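Local coordinates for protein type III restriction-modification enzyme EcoP15I Res subunit (PDB 4ZCF) that cleaves DNA, together with its Mod subunit, 25-27 base pairs downstream of one of two inversely oriented recognition sites, as the helicase-like, ATP-binding restriction subunit, at residues D276-I281 against G535-P539. Sequence-based numbering, arbitrary orientation.
Sequences DLVKGI and GLRLP. With AMP (adenosine monophosphate), chain H.
Four backbone carbonyls grip the ammonium nitrogen of K279: NZ lies 2.9 Å from O of G535 and 3.1 Å from O of R537, and P511 and V513 accept two more hydrogen bonds from beyond the segments, more acceptors than its three N-H groups, so at least one must be shared. The donor sits 50° above the carbonyl plane of G535, yet nearly in line with the C=O of R537. A bend at the last torsion (chi4 106°) turns NZ in among these oxygens. At the other end of the residue, its backbone N donates to O of L536 at 2.8 Å, almost straight (175°) and in the carbonyl plane. A methionine here would probably leave the carbonyls of G535, R537, P511 and V513 without their shared cationic donor. Apolar contacts flank the polar core: CD2 of L536 meets CD1 of I281 at 3.5 Å and CG1 of V278 at 3.7 Å, with F273 of helix 269-274 touching all three residues. R537 starts away from 276-281, and its guanidinium has N3 of AMP over one face, offset toward the rim. The contact thus ties the entry to strand 280-285 to a nucleotide-cleft loop consistent with motif VI of superfamily 2 helicases.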
loop_
_atom_site.group_PDB
_atom_site.type_symbol
_atom_site.label_atom_id
_atom_site.label_comp_id
_atom_site.label_asym_id
_atom_site.label_seq_id
_atom_site.Cartn_x
_atom_site.Cartn_y
_atom_site.Cartn_z
ATOM N N ASP C 276 33.375 28.504 21.002
ATOM C CA ASP C 276 33.870 27.794 19.819
ATOM C C ASP C 276 33.116 26.484 19.501
ATOM O O ASP C 276 33.723 25.497 19.065
ATOM C CB ASP C 276 35.395 27.591 19.907
ATOM C CG ASP C 276 36.147 28.820 20.369
ATOM O OD1 ASP C 276 36.102 29.849 19.651
ATOM O OD2 ASP C 276 36.757 28.765 21.465
ATOM N N LEU C 277 31.782 26.497 19.713
ATOM C CA LEU C 277 30.884 25.366 19.459
ATOM C C LEU C 277 30.566 25.309 17.967
ATOM O O LEU C 277 29.953 24.348 17.491
ATOM C CB LEU C 277 29.572 25.544 20.258
ATOM C CG LEU C 277 29.683 25.628 21.777
ATOM C CD1 LEU C 277 28.395 26.147 22.394
ATOM C CD2 LEU C 277 30.048 24.289 22.382
ATOM N N VAL C 278 31.006 26.344 17.233
ATOM C CA VAL C 278 30.748 26.557 15.818
ATOM C C VAL C 278 31.995 27.134 15.102
ATOM O O VAL C 278 32.867 27.691 15.762
ATOM C CB VAL C 278 29.479 27.460 15.768
ATOM C CG1 VAL C 278 29.719 28.811 15.128
ATOM C CG2 VAL C 278 28.286 26.739 15.160
ATOM N N LYS C 279 32.104 26.954 13.771
ATOM C CA LYS C 279 33.236 27.469 12.977
ATOM C C LYS C 279 33.203 29.008 12.907
ATOM O O LYS C 279 32.124 29.602 12.887
ATOM C CB LYS C 279 33.187 26.938 11.536
ATOM C CG LYS C 279 33.452 25.460 11.349
ATOM C CD LYS C 279 33.723 25.210 9.873
ATOM C CE LYS C 279 33.515 23.778 9.465
ATOM N NZ LYS C 279 32.264 23.596 8.688
ATOM N N GLY C 280 34.380 29.627 12.839
ATOM C CA GLY C 280 34.508 31.071 12.679
ATOM C C GLY C 280 34.290 31.446 11.226
ATOM O O GLY C 280 34.270 30.558 10.363
ATOM N N ILE C 281 34.117 32.745 10.924
ATOM C CA ILE C 281 33.881 33.157 9.531
ATOM C C ILE C 281 35.057 33.918 8.912
ATOM O O ILE C 281 35.645 34.772 9.573
ATOM C CB ILE C 281 32.530 33.922 9.339
ATOM C CG1 ILE C 281 31.389 33.400 10.260
ATOM C CG2 ILE C 281 32.115 34.009 7.851
ATOM C CD1 ILE C 281 30.774 31.991 9.907
ATOM N N GLY C 535 27.199 25.951 6.917
ATOM C CA GLY C 535 28.567 25.451 7.043
ATOM C C GLY C 535 29.242 25.800 8.358
ATOM O O GLY C 535 30.470 25.810 8.423
ATOM N N LEU C 536 28.446 26.067 9.417
ATOM C CA LEU C 536 28.909 26.436 10.762
ATOM C C LEU C 536 29.295 25.260 11.657
ATOM O O LEU C 536 30.102 25.431 12.576
ATOM C CB LEU C 536 27.829 27.242 11.497
ATOM C CG LEU C 536 27.817 28.757 11.347
ATOM C CD1 LEU C 536 26.873 29.374 12.368
ATOM C CD2 LEU C 536 29.186 29.349 11.512
ATOM N N ARG C 537 28.665 24.092 11.439
ATOM C CA ARG C 537 28.861 22.890 12.241
ATOM C C ARG C 537 30.299 22.382 12.250
ATOM O O ARG C 537 31.013 22.506 11.256
ATOM C CB ARG C 537 27.875 21.796 11.822
ATOM C CG ARG C 537 26.510 21.888 12.518
ATOM C CD ARG C 537 25.481 20.926 11.929
ATOM N NE ARG C 537 25.987 19.553 11.806
ATOM C CZ ARG C 537 25.402 18.586 11.101
ATOM N NH1 ARG C 537 24.270 18.822 10.449
ATOM N NH2 ARG C 537 25.944 17.375 11.048
ATOM N N LEU C 538 30.719 21.835 13.398
ATOM C CA LEU C 538 32.060 21.299 13.601
ATOM C C LEU C 538 32.286 20.034 12.756
ATOM O O LEU C 538 31.438 19.143 12.746
ATOM C CB LEU C 538 32.359 21.091 15.094
ATOM C CG LEU C 538 32.268 22.359 15.975
ATOM C CD1 LEU C 538 32.424 22.023 17.437
ATOM C CD2 LEU C 538 33.309 23.413 15.576
ATOM N N PRO C 539 33.382 19.987 11.971
ATOM C CA PRO C 539 33.584 18.850 11.058
ATOM C C PRO C 539 33.922 17.509 11.711
ATOM O O PRO C 539 34.340 17.457 12.868
ATOM C CB PRO C 539 34.703 19.346 10.136
ATOM C CG PRO C 539 35.475 20.280 10.986
ATOM C CD PRO C 539 34.468 20.984 11.834
HETATM P P AMP H . 16.303 21.486 11.794
HETATM O O1P AMP H . 15.689 22.654 11.119
HETATM O O2P AMP H . 16.708 22.025 13.115
HETATM O O3P AMP H . 15.160 20.594 12.113
HETATM O "O5'" AMP H . 17.444 20.762 10.946
HETATM C "C5'" AMP H . 18.748 20.612 11.479
HETATM C "C4'" AMP H . 19.387 19.335 11.035
HETATM O "O4'" AMP H . 20.713 19.200 11.614
HETATM C "C3'" AMP H . 18.610 18.163 11.526
HETATM O "O3'" AMP H . 17.670 17.777 10.523
HETATM C "C2'" AMP H . 19.602 17.115 11.829
HETATM O "O2'" AMP H . 19.799 16.257 10.695
HETATM C "C1'" AMP H . 20.884 17.836 12.096
HETATM N N9 AMP H . 21.299 17.798 13.441
HETATM C C8 AMP H . 20.648 18.404 14.415
HETATM N N7 AMP H . 21.313 18.223 15.590
HETATM C C5 AMP H . 22.522 17.459 15.255
HETATM C C6 AMP H . 23.657 16.922 15.926
HETATM N N6 AMP H . 23.819 17.089 17.325
HETATM N N1 AMP H . 24.582 16.240 15.204
HETATM C C2 AMP H . 24.458 16.053 13.898
HETATM N N3 AMP H . 23.426 16.523 13.204
HETATM C C4 AMP H . 22.437 17.226 13.805
#